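Local coordinates for protein BtGH115A (PDB 5BY3) that acts as a family GH115 4-O-methyl-alpha-glucuronidase, a glycoside hydrolase with specificity for decorated arabinogalactans, at residues 689-694 with 772-777; 717-722 with 743-748; 37-42 with 112-117. One frame throughout, in Å; residues are numbered along the deposited sequence.

Interaction 1 (689-694 with 772-777)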
ATOM      1  N   SER A 689     -33.363  -0.898  30.846  1.00 94.13           N
ATOM      2  CA  SER A 689     -32.499  -0.126  29.950  1.00 80.98           C
ATOM      3  C   SER A 689     -31.963  -0.997  28.827  1.00 68.77           C
ATOM      4  O   SER A 689     -32.148  -2.219  28.847  1.00 60.01           O
ATOM      5  CB  SER A 689     -31.327   0.483  30.748  1.00 81.26           C
ATOM      6  OG  SER A 689     -31.705   1.666  31.435  1.00 80.18           O
ATOM      7  N   VAL A 690     -31.301  -0.346  27.861  1.00 65.34           N
ATOM      8  CA  VAL A 690     -30.639  -0.997  26.704  1.00 61.16           C
ATOM      9  C   VAL A 690     -29.213  -0.467  26.518  1.00 58.52           C
ATOM     10  O   VAL A 690     -28.988   0.754  26.598  1.00 52.08           O
ATOM     11  CB  VAL A 690     -31.464  -0.852  25.380  1.00 58.42           C
ATOM     12  CG1 VAL A 690     -31.696   0.612  25.000  1.00 52.34           C
ATOM     13  CG2 VAL A 690     -30.816  -1.617  24.237  1.00 56.71           C
ATOM     14  N   GLU A 691     -28.262  -1.381  26.278  1.00 60.71           N
ATOM     15  CA  GLU A 691     -26.877  -0.980  25.967  1.00 63.92           C
ATOM     16  C   GLU A 691     -26.666  -0.990  24.463  1.00 58.68           C
ATOM     17  O   GLU A 691     -26.629  -2.042  23.849  1.00 56.31           O
ATOM     18  CB  GLU A 691     -25.845  -1.884  26.672  1.00 69.15           C
ATOM     19  CG  GLU A 691     -24.421  -1.313  26.705  1.00 76.88           C
ATOM     20  CD  GLU A 691     -23.348  -2.378  26.915  1.00 81.46           C
ATOM     21  OE1 GLU A 691     -23.204  -2.902  28.038  1.00 83.54           O
ATOM     22  OE2 GLU A 691     -22.638  -2.698  25.945  1.00 91.63           O
ATOM     23  N   VAL A 692     -26.522   0.176  23.866  1.00 54.14           N
ATOM     24  CA  VAL A 692     -26.292   0.243  22.419  1.00 48.17           C
ATOM     25  C   VAL A 692     -24.806   0.281  22.110  1.00 48.73           C
ATOM     26  O   VAL A 692     -24.116   1.178  22.566  1.00 55.28           O
ATOM     27  CB  VAL A 692     -27.045   1.432  21.785  1.00 46.27           C
ATOM     28  CG1 VAL A 692     -26.861   1.455  20.264  1.00 45.05           C
ATOM     29  CG2 VAL A 692     -28.514   1.338  22.163  1.00 39.67           C
ATOM     30  N   ASP A 693     -24.347  -0.692  21.319  1.00 55.02           N
ATOM     31  CA  ASP A 693     -22.930  -0.960  21.016  1.00 49.31           C
ATOM     32  C   ASP A 693     -22.754  -0.728  19.521  1.00 47.44           C
ATOM     33  O   ASP A 693     -23.236  -1.494  18.708  1.00 56.84           O
ATOM     34  CB  ASP A 693     -22.636  -2.416  21.401  1.00 49.77           C
ATOM     35  CG  ASP A 693     -21.149  -2.782  21.355  1.00 54.16           C
ATOM     36  OD1 ASP A 693     -20.336  -1.984  20.839  1.00 50.78           O
ATOM     37  OD2 ASP A 693     -20.807  -3.914  21.809  1.00 52.64           O
ATOM     38  N   ILE A 694     -22.100   0.361  19.174  1.00 46.58           N
ATOM     39  CA  ILE A 694     -21.996   0.826  17.791  1.00 47.58           C
ATOM     40  C   ILE A 694     -20.539   0.720  17.348  1.00 51.65           C
ATOM     41  O   ILE A 694     -19.634   1.203  18.038  1.00 57.57           O
ATOM     42  CB  ILE A 694     -22.491   2.284  17.631  1.00 44.24           C
ATOM     43  CG1 ILE A 694     -23.931   2.409  18.112  1.00 42.52           C
ATOM     44  CG2 ILE A 694     -22.400   2.742  16.180  1.00 42.98           C
ATOM     45  CD1 ILE A 694     -24.391   3.839  18.282  1.00 48.60           C
HETATM   46  N   MSE A 772     -24.919  -3.676  18.029  1.00 49.33           N
HETATM   47  CA  MSE A 772     -25.487  -4.711  18.920  1.00 50.51           C
HETATM   48  C   MSE A 772     -26.335  -4.117  20.039  1.00 52.65           C
HETATM   49  O   MSE A 772     -26.231  -2.928  20.349  1.00 47.37           O
HETATM   50  CB  MSE A 772     -24.407  -5.635  19.439  1.00 51.73           C
HETATM   51  CG  MSE A 772     -23.780  -6.447  18.308  1.00 57.85           C
HETATM   52 SE   MSE A 772     -22.176  -5.520  17.647  1.00 62.15          SE
HETATM   53  CE  MSE A 772     -20.901  -7.025  17.565  1.00 61.11           C
ATOM     54  N   LEU A 773     -27.189  -4.937  20.652  1.00 64.54           N
ATOM     55  CA  LEU A 773     -28.185  -4.405  21.606  1.00 65.86           C
ATOM     56  C   LEU A 773     -28.048  -4.683  23.118  1.00 66.31           C
ATOM     57  O   LEU A 773     -28.045  -3.726  23.868  1.00 78.97           O
ATOM     58  CB  LEU A 773     -29.625  -4.428  21.059  1.00 61.39           C
ATOM     59  CG  LEU A 773     -30.240  -3.031  20.782  1.00 70.81           C
ATOM     60  CD1 LEU A 773     -29.368  -2.000  20.069  1.00 67.16           C
ATOM     61  CD2 LEU A 773     -31.563  -3.148  20.045  1.00 71.89           C
ATOM     62  N   TYR A 774     -27.967  -5.931  23.578  1.00 59.93           N
ATOM     63  CA  TYR A 774     -27.797  -6.223  25.057  1.00 63.10           C
ATOM     64  C   TYR A 774     -28.795  -5.587  26.067  1.00 65.36           C
ATOM     65  O   TYR A 774     -28.846  -4.353  26.233  1.00 57.63           O
ATOM     66  CB  TYR A 774     -26.347  -5.962  25.562  1.00 58.98           C
ATOM     67  CG  TYR A 774     -25.270  -6.484  24.638  1.00 58.38           C
ATOM     68  CD1 TYR A 774     -24.991  -7.864  24.538  1.00 57.88           C
ATOM     69  CD2 TYR A 774     -24.548  -5.599  23.838  1.00 52.18           C
ATOM     70  CE1 TYR A 774     -24.011  -8.338  23.659  1.00 56.53           C
ATOM     71  CE2 TYR A 774     -23.572  -6.056  22.973  1.00 53.60           C
ATOM     72  CZ  TYR A 774     -23.315  -7.417  22.872  1.00 52.19           C
ATOM     73  OH  TYR A 774     -22.333  -7.806  22.002  1.00 53.14           O
ATOM     74  N   GLU A 775     -29.531  -6.443  26.782  1.00 73.64           N
ATOM     75  CA  GLU A 775     -30.511  -5.998  27.797  1.00 83.11           C
ATOM     76  C   GLU A 775     -29.966  -5.083  28.918  1.00 87.04           C
ATOM     77  O   GLU A 775     -30.050  -3.866  28.769  1.00 94.10           O
ATOM     78  CB  GLU A 775     -31.370  -7.166  28.308  1.00 89.65           C
ATOM     79  CG  GLU A 775     -32.778  -7.137  27.710  1.00 89.33           C
ATOM     80  CD  GLU A 775     -33.362  -8.501  27.353  1.00 85.55           C
ATOM     81  OE1 GLU A 775     -34.202  -8.532  26.421  1.00 78.92           O
ATOM     82  OE2 GLU A 775     -33.021  -9.522  27.996  1.00 83.20           O
ATOM     83  N   VAL A 776     -29.413  -5.642  30.002  1.00 84.60           N
ATOM     84  CA  VAL A 776     -28.758  -4.864  31.112  1.00 89.30           C
ATOM     85  C   VAL A 776     -29.641  -3.910  31.963  1.00 87.24           C
ATOM     86  O   VAL A 776     -30.624  -3.350  31.475  1.00 89.13           O
ATOM     87  CB  VAL A 776     -27.441  -4.138  30.679  1.00 85.20           C
ATOM     88  CG1 VAL A 776     -26.672  -4.947  29.640  1.00 87.54           C
ATOM     89  CG2 VAL A 776     -27.692  -2.711  30.199  1.00 83.86           C
ATOM     90  N   ASN A 777     -29.238  -3.700  33.224  1.00 88.85           N
ATOM     91  CA  ASN A 777     -30.033  -2.918  34.203  1.00 92.02           C
ATOM     92  C   ASN A 777     -29.432  -1.618  34.762  1.00 82.15           C
ATOM     93  O   ASN A 777     -30.046  -0.548  34.661  1.00 72.04           O
ATOM     94  CB  ASN A 777     -30.541  -3.830  35.335  1.00 85.99           C
ATOM     95  CG  ASN A 777     -31.892  -4.446  35.006  1.00 87.42           C
ATOM     96  OD1 ASN A 777     -32.013  -5.658  34.820  1.00 90.47           O
ATOM     97  ND2 ASN A 777     -32.914  -3.597  34.889  1.00 84.17           N
TER
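Asp693 and Met772, a selenomethionine, form an antiparallel hydrogen-bonded pair: Met772 N gives to Asp693 O at 2.8 Å, and Asp693 N to Met772 O at 3.1 Å, the second donor tilted 28° from the carbonyl plane. Two residues further back along strand 689-694, Glu691 N meets Tyr774 O at 3.0 Å with an almost straight N-H...O angle of 175°. Between these two points the close approach of Glu691 O and Leu773 O is doubtful.

The Leu773 side chain lies against Val690 and Val692. Val690 CG2 lies 3.8 Å from Leu773 CG, and Val692 CG2 sits 4.0 Å from Leu773 CD1, these last two side chains running alongside one another. Tyr774 instead meets acids. Asp693 has CG anti to the backbone N (chi1 -171°); its OD2 lies at the ring edge, near the ring plane, 3.7 Å from Tyr774 CE2. Glu691 OE2 stands oblique to the ring, 4.1 Å from Tyr774 CD2.

Those acids have partners outside: Glu691 OE1 forms a salt bridge with Arg641, which also makes a cation-pi contact with Tyr774, and Asp693 OD1 forms one with Arg695. On its other edge strand 689-696 is hydrogen-bonded to strand 741-748, whereas Leu773 rests on Trp647 of strand 646-647. The contact thus sits where the end of strand 766-772 leaves the antiparallel sheet of the C-terminal domain.

Interaction 2 (717-722 with 743-748)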
ATOM      1  N   GLU A 717     -34.960  12.786  21.322  1.00 73.03           N
ATOM      2  CA  GLU A 717     -33.954  13.870  21.288  1.00 82.78           C
ATOM      3  C   GLU A 717     -32.543  13.289  21.201  1.00 84.56           C
ATOM      4  O   GLU A 717     -32.021  12.725  22.182  1.00 67.87           O
ATOM      5  CB  GLU A 717     -34.095  14.916  22.427  1.00 80.56           C
ATOM      6  CG  GLU A 717     -33.376  16.262  22.187  1.00 93.01           C
ATOM      7  CD  GLU A 717     -34.016  17.191  21.120  1.00100.06           C
ATOM      8  OE1 GLU A 717     -35.183  16.989  20.697  1.00 96.62           O
ATOM      9  OE2 GLU A 717     -33.340  18.160  20.692  1.00 95.50           O
ATOM     10  N   PRO A 718     -31.932  13.427  20.009  1.00 87.22           N
ATOM     11  CA  PRO A 718     -30.680  12.779  19.661  1.00 84.75           C
ATOM     12  C   PRO A 718     -29.599  13.000  20.724  1.00 75.00           C
ATOM     13  O   PRO A 718     -29.394  14.134  21.152  1.00 70.29           O
ATOM     14  CB  PRO A 718     -30.292  13.475  18.341  1.00 91.45           C
ATOM     15  CG  PRO A 718     -31.066  14.751  18.318  1.00 90.09           C
ATOM     16  CD  PRO A 718     -32.362  14.356  18.945  1.00 82.19           C
ATOM     17  N   GLU A 719     -28.964  11.918  21.173  1.00 64.99           N
ATOM     18  CA  GLU A 719     -27.710  12.021  21.923  1.00 71.06           C
ATOM     19  C   GLU A 719     -26.528  12.106  20.933  1.00 64.69           C
ATOM     20  O   GLU A 719     -26.435  11.294  20.013  1.00 69.70           O
ATOM     21  CB  GLU A 719     -27.563  10.843  22.893  1.00 78.46           C
ATOM     22  CG  GLU A 719     -26.817  11.172  24.191  1.00 83.47           C
ATOM     23  CD  GLU A 719     -27.493  10.575  25.431  1.00 92.24           C
ATOM     24  OE1 GLU A 719     -28.710  10.828  25.660  1.00 86.90           O
ATOM     25  OE2 GLU A 719     -26.808   9.854  26.193  1.00 88.38           O
ATOM     26  N   VAL A 720     -25.653  13.095  21.127  1.00 58.95           N
ATOM     27  CA  VAL A 720     -24.555  13.436  20.210  1.00 54.07           C
ATOM     28  C   VAL A 720     -23.231  12.760  20.614  1.00 58.51           C
ATOM     29  O   VAL A 720     -22.731  12.989  21.717  1.00 59.81           O
ATOM     30  CB  VAL A 720     -24.348  14.964  20.155  1.00 54.44           C
ATOM     31  CG1 VAL A 720     -23.114  15.324  19.346  1.00 54.68           C
ATOM     32  CG2 VAL A 720     -25.555  15.638  19.537  1.00 55.54           C
ATOM     33  N   ILE A 721     -22.674  11.932  19.720  1.00 55.35           N
ATOM     34  CA  ILE A 721     -21.529  11.066  20.036  1.00 50.32           C
ATOM     35  C   ILE A 721     -20.406  11.177  18.995  1.00 50.04           C
ATOM     36  O   ILE A 721     -20.631  10.886  17.831  1.00 50.52           O
ATOM     37  CB  ILE A 721     -21.945   9.595  20.184  1.00 50.81           C
ATOM     38  CG1 ILE A 721     -22.971   9.427  21.324  1.00 51.54           C
ATOM     39  CG2 ILE A 721     -20.711   8.748  20.456  1.00 44.51           C
ATOM     40  CD1 ILE A 721     -23.431   7.995  21.546  1.00 55.30           C
ATOM     41  N   ALA A 722     -19.219  11.593  19.457  1.00 45.77           N
ATOM     42  CA  ALA A 722     -18.013  11.797  18.667  1.00 42.37           C
ATOM     43  C   ALA A 722     -17.073  10.577  18.782  1.00 42.54           C
ATOM     44  O   ALA A 722     -17.009   9.939  19.837  1.00 38.99           O
ATOM     45  CB  ALA A 722     -17.301  13.032  19.181  1.00 39.73           C
ATOM     46  N   ARG A 743     -18.348   2.670  20.249  1.00 43.12           N
ATOM     47  CA  ARG A 743     -19.127   3.550  21.134  1.00 45.23           C
ATOM     48  C   ARG A 743     -20.293   2.798  21.752  1.00 51.35           C
ATOM     49  O   ARG A 743     -21.207   2.333  21.052  1.00 51.74           O
ATOM     50  CB  ARG A 743     -19.602   4.825  20.413  1.00 38.48           C
ATOM     51  CG  ARG A 743     -18.503   5.808  20.097  1.00 39.00           C
ATOM     52  CD  ARG A 743     -18.040   6.561  21.356  1.00 41.37           C
ATOM     53  NE  ARG A 743     -16.892   7.452  21.067  1.00 40.65           N
ATOM     54  CZ  ARG A 743     -15.598   7.126  21.202  1.00 36.68           C
ATOM     55  NH1 ARG A 743     -15.226   5.928  21.625  1.00 31.62           N
ATOM     56  NH2 ARG A 743     -14.662   8.007  20.875  1.00 41.40           N
ATOM     57  N   LYS A 744     -20.229   2.667  23.070  1.00 54.78           N
ATOM     58  CA  LYS A 744     -21.316   2.135  23.866  1.00 57.84           C
ATOM     59  C   LYS A 744     -22.151   3.262  24.455  1.00 61.70           C
ATOM     60  O   LYS A 744     -21.627   4.305  24.886  1.00 64.35           O
ATOM     61  CB  LYS A 744     -20.772   1.251  24.975  1.00 56.16           C
ATOM     62  CG  LYS A 744     -20.057   0.025  24.434  1.00 64.28           C
ATOM     63  CD  LYS A 744     -19.734  -0.984  25.528  1.00 61.09           C
ATOM     64  CE  LYS A 744     -19.444  -2.362  24.944  1.00 62.59           C
ATOM     65  NZ  LYS A 744     -18.233  -2.355  24.090  1.00 62.93           N
ATOM     66  N   ILE A 745     -23.461   3.059  24.444  1.00 61.42           N
ATOM     67  CA  ILE A 745     -24.381   3.973  25.111  1.00 61.78           C
ATOM     68  C   ILE A 745     -25.484   3.204  25.832  1.00 58.47           C
ATOM     69  O   ILE A 745     -25.984   2.180  25.349  1.00 59.11           O
ATOM     70  CB  ILE A 745     -24.920   5.074  24.155  1.00 64.44           C
ATOM     71  CG1 ILE A 745     -25.555   6.208  24.947  1.00 68.35           C
ATOM     72  CG2 ILE A 745     -25.900   4.513  23.136  1.00 66.12           C
ATOM     73  CD1 ILE A 745     -25.548   7.530  24.207  1.00 79.13           C
ATOM     74  N   VAL A 746     -25.828   3.696  27.012  1.00 61.02           N
ATOM     75  CA  VAL A 746     -26.956   3.178  27.773  1.00 62.66           C
ATOM     76  C   VAL A 746     -28.125   4.173  27.652  1.00 67.75           C
ATOM     77  O   VAL A 746     -27.960   5.404  27.852  1.00 58.57           O
ATOM     78  CB  VAL A 746     -26.544   2.831  29.229  1.00 62.55           C
ATOM     79  CG1 VAL A 746     -27.739   2.787  30.178  1.00 67.14           C
ATOM     80  CG2 VAL A 746     -25.784   1.503  29.253  1.00 54.02           C
ATOM     81  N   LEU A 747     -29.283   3.631  27.265  1.00 71.28           N
ATOM     82  CA  LEU A 747     -30.510   4.422  27.120  1.00 75.78           C
ATOM     83  C   LEU A 747     -31.673   3.799  27.884  1.00 77.39           C
ATOM     84  O   LEU A 747     -31.745   2.568  28.013  1.00 80.62           O
ATOM     85  CB  LEU A 747     -30.892   4.617  25.648  1.00 71.25           C
ATOM     86  CG  LEU A 747     -29.917   5.202  24.612  1.00 68.91           C
ATOM     87  CD1 LEU A 747     -30.435   4.885  23.198  1.00 63.39           C
ATOM     88  CD2 LEU A 747     -29.644   6.686  24.805  1.00 57.32           C
ATOM     89  N   PRO A 748     -32.583   4.649  28.409  1.00 82.97           N
ATOM     90  CA  PRO A 748     -33.806   4.111  29.015  1.00 81.64           C
ATOM     91  C   PRO A 748     -34.819   3.730  27.945  1.00 79.50           C
ATOM     92  O   PRO A 748     -35.039   4.517  27.025  1.00 84.07           O
ATOM     93  CB  PRO A 748     -34.332   5.290  29.836  1.00 88.32           C
ATOM     94  CG  PRO A 748     -33.784   6.522  29.167  1.00 83.24           C
ATOM     95  CD  PRO A 748     -32.470   6.121  28.570  1.00 83.42           C
TER
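A two-layer beta sandwich, consistent with the galactose-binding-like clan of the GH115 C-terminal domain, brings Ile721 of one sheet onto Ile745 of the other. Strand 719-722 ends the four-stranded sheet and strand 743-748 belongs to the facing antiparallel one. Their axes approach to 9.2 Å with directions 159° apart, and no backbone-to-backbone hydrogen bond joins them; side chains make the contact, together with bonds from one of them to a carbonyl.

At the centre, the two CD1 methyls meet, Ile721 CD1 to Ile745 CD1 at 3.4 Å. Ile745 CD1 is also approached by the acid of Glu719, whose OE2 lies 3.3 Å from it. Leu747 adds a looser contact near Glu719 OE1. Within its own sheet, the Ile721 side chain also touches Phe709 and Val711 of strand 708-713.

Toward the other end, the Ile721 and Arg743 side chains run antiparallel past one another, Ile721 CG2 coming 3.6 Å from Arg743 CD. The arginine chain turns at its CB-CG bond (chi2 -75°) and ends in a guanidinium that also salt-bridges Glu731 through NH2. Ala722 O lies at the guanidinium edge, 6° from its plane, accepting from Arg743 NE at 2.8 Å and more weakly from Arg743 NH2 at 3.2 Å.

Interaction 3 (37-42 with 112-117)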
ATOM      1  N   ALA A  37      14.609   8.623 -25.299  1.00 54.41           N
ATOM      2  CA  ALA A  37      15.111   8.578 -23.925  1.00 53.03           C
ATOM      3  C   ALA A  37      15.443   7.137 -23.443  1.00 48.65           C
ATOM      4  O   ALA A  37      14.855   6.168 -23.939  1.00 49.12           O
ATOM      5  CB  ALA A  37      14.137   9.258 -22.996  1.00 50.97           C
ATOM      6  N   PRO A  38      16.409   6.992 -22.524  1.00 45.81           N
ATOM      7  CA  PRO A  38      16.810   5.649 -22.023  1.00 48.18           C
ATOM      8  C   PRO A  38      15.636   4.726 -21.643  1.00 51.34           C
ATOM      9  O   PRO A  38      15.631   3.521 -21.983  1.00 47.52           O
ATOM     10  CB  PRO A  38      17.662   5.971 -20.789  1.00 51.08           C
ATOM     11  CG  PRO A  38      17.899   7.488 -20.821  1.00 50.13           C
ATOM     12  CD  PRO A  38      17.397   8.015 -22.134  1.00 46.17           C
ATOM     13  N   VAL A  39      14.630   5.321 -21.006  1.00 48.41           N
ATOM     14  CA  VAL A  39      13.474   4.611 -20.506  1.00 44.77           C
ATOM     15  C   VAL A  39      12.761   3.940 -21.665  1.00 50.23           C
ATOM     16  O   VAL A  39      12.220   2.831 -21.494  1.00 51.39           O
ATOM     17  CB  VAL A  39      12.565   5.532 -19.646  1.00 50.44           C
ATOM     18  CG1 VAL A  39      12.061   6.745 -20.437  1.00 53.19           C
ATOM     19  CG2 VAL A  39      11.427   4.760 -18.995  1.00 44.01           C
ATOM     20  N   VAL A  40      12.802   4.562 -22.850  1.00 44.72           N
ATOM     21  CA  VAL A  40      12.171   3.959 -24.020  1.00 44.72           C
ATOM     22  C   VAL A  40      12.957   2.703 -24.421  1.00 45.68           C
ATOM     23  O   VAL A  40      12.380   1.645 -24.628  1.00 49.27           O
ATOM     24  CB  VAL A  40      11.978   4.960 -25.203  1.00 47.80           C
ATOM     25  CG1 VAL A  40      11.396   4.276 -26.444  1.00 43.60           C
ATOM     26  CG2 VAL A  40      11.057   6.084 -24.788  1.00 45.36           C
ATOM     27  N   ARG A  41      14.276   2.818 -24.473  1.00 51.93           N
ATOM     28  CA  ARG A  41      15.113   1.696 -24.884  1.00 57.00           C
ATOM     29  C   ARG A  41      15.075   0.552 -23.870  1.00 49.68           C
ATOM     30  O   ARG A  41      15.020  -0.598 -24.258  1.00 51.50           O
ATOM     31  CB  ARG A  41      16.547   2.150 -25.216  1.00 66.55           C
ATOM     32  CG  ARG A  41      16.795   2.397 -26.719  1.00 74.32           C
ATOM     33  CD  ARG A  41      17.860   3.465 -26.999  1.00 90.61           C
ATOM     34  NE  ARG A  41      18.944   3.479 -25.995  1.00 94.86           N
ATOM     35  CZ  ARG A  41      19.234   4.495 -25.171  1.00 98.06           C
ATOM     36  NH1 ARG A  41      18.548   5.642 -25.211  1.00 93.75           N
ATOM     37  NH2 ARG A  41      20.234   4.367 -24.302  1.00 93.74           N
ATOM     38  N   THR A  42      15.021   0.890 -22.590  1.00 47.92           N
ATOM     39  CA  THR A  42      14.921  -0.092 -21.503  1.00 47.64           C
ATOM     40  C   THR A  42      13.664  -0.957 -21.615  1.00 47.67           C
ATOM     41  O   THR A  42      13.742  -2.154 -21.396  1.00 49.10           O
ATOM     42  CB  THR A  42      14.931   0.603 -20.143  1.00 45.19           C
ATOM     43  OG1 THR A  42      16.075   1.449 -20.065  1.00 45.00           O
ATOM     44  CG2 THR A  42      15.022  -0.407 -19.048  1.00 50.45           C
ATOM     45  N   ASP A 112       5.014  11.798 -24.267  1.00 57.54           N
ATOM     46  CA  ASP A 112       6.374  12.102 -23.775  1.00 53.86           C
ATOM     47  C   ASP A 112       7.137  10.766 -23.697  1.00 53.42           C
ATOM     48  O   ASP A 112       6.643   9.780 -24.213  1.00 56.15           O
ATOM     49  CB  ASP A 112       6.349  12.850 -22.447  1.00 54.86           C
ATOM     50  CG  ASP A 112       5.365  12.250 -21.455  1.00 65.87           C
ATOM     51  OD1 ASP A 112       5.386  11.015 -21.252  1.00 68.16           O
ATOM     52  OD2 ASP A 112       4.567  13.019 -20.877  1.00 62.54           O
ATOM     53  N   SER A 113       8.345  10.745 -23.126  1.00 58.80           N
ATOM     54  CA  SER A 113       9.199   9.545 -23.082  1.00 54.80           C
ATOM     55  C   SER A 113       8.595   8.438 -22.199  1.00 53.28           C
ATOM     56  O   SER A 113       8.592   7.264 -22.581  1.00 54.43           O
ATOM     57  CB  SER A 113      10.590   9.901 -22.571  1.00 54.52           C
ATOM     58  OG  SER A 113      11.090  11.040 -23.234  1.00 61.35           O
ATOM     59  N   HIS A 114       8.084   8.811 -21.029  1.00 49.15           N
ATOM     60  CA  HIS A 114       7.443   7.836 -20.163  1.00 52.20           C
ATOM     61  C   HIS A 114       6.216   7.230 -20.821  1.00 50.86           C
ATOM     62  O   HIS A 114       6.035   6.005 -20.824  1.00 53.14           O
ATOM     63  CB  HIS A 114       7.190   8.423 -18.780  1.00 50.90           C
ATOM     64  CG  HIS A 114       8.418   8.414 -17.928  1.00 45.74           C
ATOM     65  ND1 HIS A 114       9.461   9.290 -18.126  1.00 50.84           N
ATOM     66  CD2 HIS A 114       8.812   7.585 -16.933  1.00 47.79           C
ATOM     67  CE1 HIS A 114      10.434   9.024 -17.272  1.00 46.71           C
ATOM     68  NE2 HIS A 114      10.060   8.000 -16.526  1.00 44.53           N
ATOM     69  N   GLY A 115       5.445   8.083 -21.488  1.00 47.29           N
ATOM     70  CA  GLY A 115       4.300   7.640 -22.269  1.00 41.19           C
ATOM     71  C   GLY A 115       4.651   6.607 -23.312  1.00 43.07           C
ATOM     72  O   GLY A 115       3.941   5.624 -23.486  1.00 56.33           O
ATOM     73  N   THR A 116       5.735   6.833 -24.028  1.00 42.13           N
ATOM     74  CA  THR A 116       6.191   5.882 -25.016  1.00 49.14           C
ATOM     75  C   THR A 116       6.526   4.544 -24.324  1.00 52.05           C
ATOM     76  O   THR A 116       6.068   3.501 -24.778  1.00 47.86           O
ATOM     77  CB  THR A 116       7.388   6.465 -25.783  1.00 49.09           C
ATOM     78  OG1 THR A 116       6.999   7.727 -26.322  1.00 48.37           O
ATOM     79  CG2 THR A 116       7.846   5.539 -26.925  1.00 47.51           C
ATOM     80  N   ALA A 117       7.281   4.600 -23.214  1.00 52.58           N
ATOM     81  CA  ALA A 117       7.640   3.413 -22.431  1.00 52.88           C
ATOM     82  C   ALA A 117       6.402   2.607 -22.025  1.00 58.75           C
ATOM     83  O   ALA A 117       6.374   1.366 -22.178  1.00 56.84           O
ATOM     84  CB  ALA A 117       8.443   3.803 -21.200  1.00 47.83           C
TER
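Val39 and Val40 pack on Ser113, Thr116 and Ala117 where two helices of the N-terminal alpha/beta layer start side by side. Helices 38-55 and 113-126 follow strands 28-31 and 106-110 of one mixed sheet; the axes of their short parts 38-42 and 113-117 run 5° from parallel, 8.3 Å apart at closest approach, and no hydrogen bond crosses between the segments.

The contacts across are therefore van der Waals. Val39 CG2 touches Ala117 CB at 3.8 Å, while Val39 CG1, between the backbone N and the carbonyl carbon (chi1 59°), lies over one face of the His114 ring, offset toward its rim. Val40 CG1 meets Thr116 CG2 at 3.8 Å, and Val40 CG2 rests 3.5 Å from Ser113 O. At the N-terminal end, Ala37 CB approaches Ser113 OG to 3.5 Å.

The side-chain bonds of segment 112-117 stay within it or run to residues outside the contact. Thr116 N and OG1 reach Asp112 O from opposite faces of its plane, OG1 at 3.0 Å; Thr116 OG1 is also hydrogen-bonded to Thr72 OG1, and His114 NE2 to Gly236 O. An alanine in place of Thr116 would probably leave Asp112 O without its hydroxyl donor, Thr72 without its mate, and a gap beside Val40 CG1. Asp112 is the N-cap: its OD1 accepts from Gly115 N at 2.9 Å, met nearly along the C-O axis.

Interactions 1 and 2 are neighbours, their centres about 11 Å apart, and interaction 2 is nested in sequence inside the loop that interaction 1 closes. Strands 689-696 and 741-748 lie side by side in one sheet, where Val692 N to Ile745 O at 2.6 Å and Ile694 N to Arg743 O at 2.9 Å are probable hydrogen bonds. Interaction 1 joins neighbours within one sheet, interaction 2 packs that sheet on the opposing one. Interaction 3 is separate, its centre about 62 Å from that of interaction 1 and about 59 Å from that of interaction 2, on the opposite side of the chain's centre. None of the six segments contributes Leu404 or Asp436, which bind nickel.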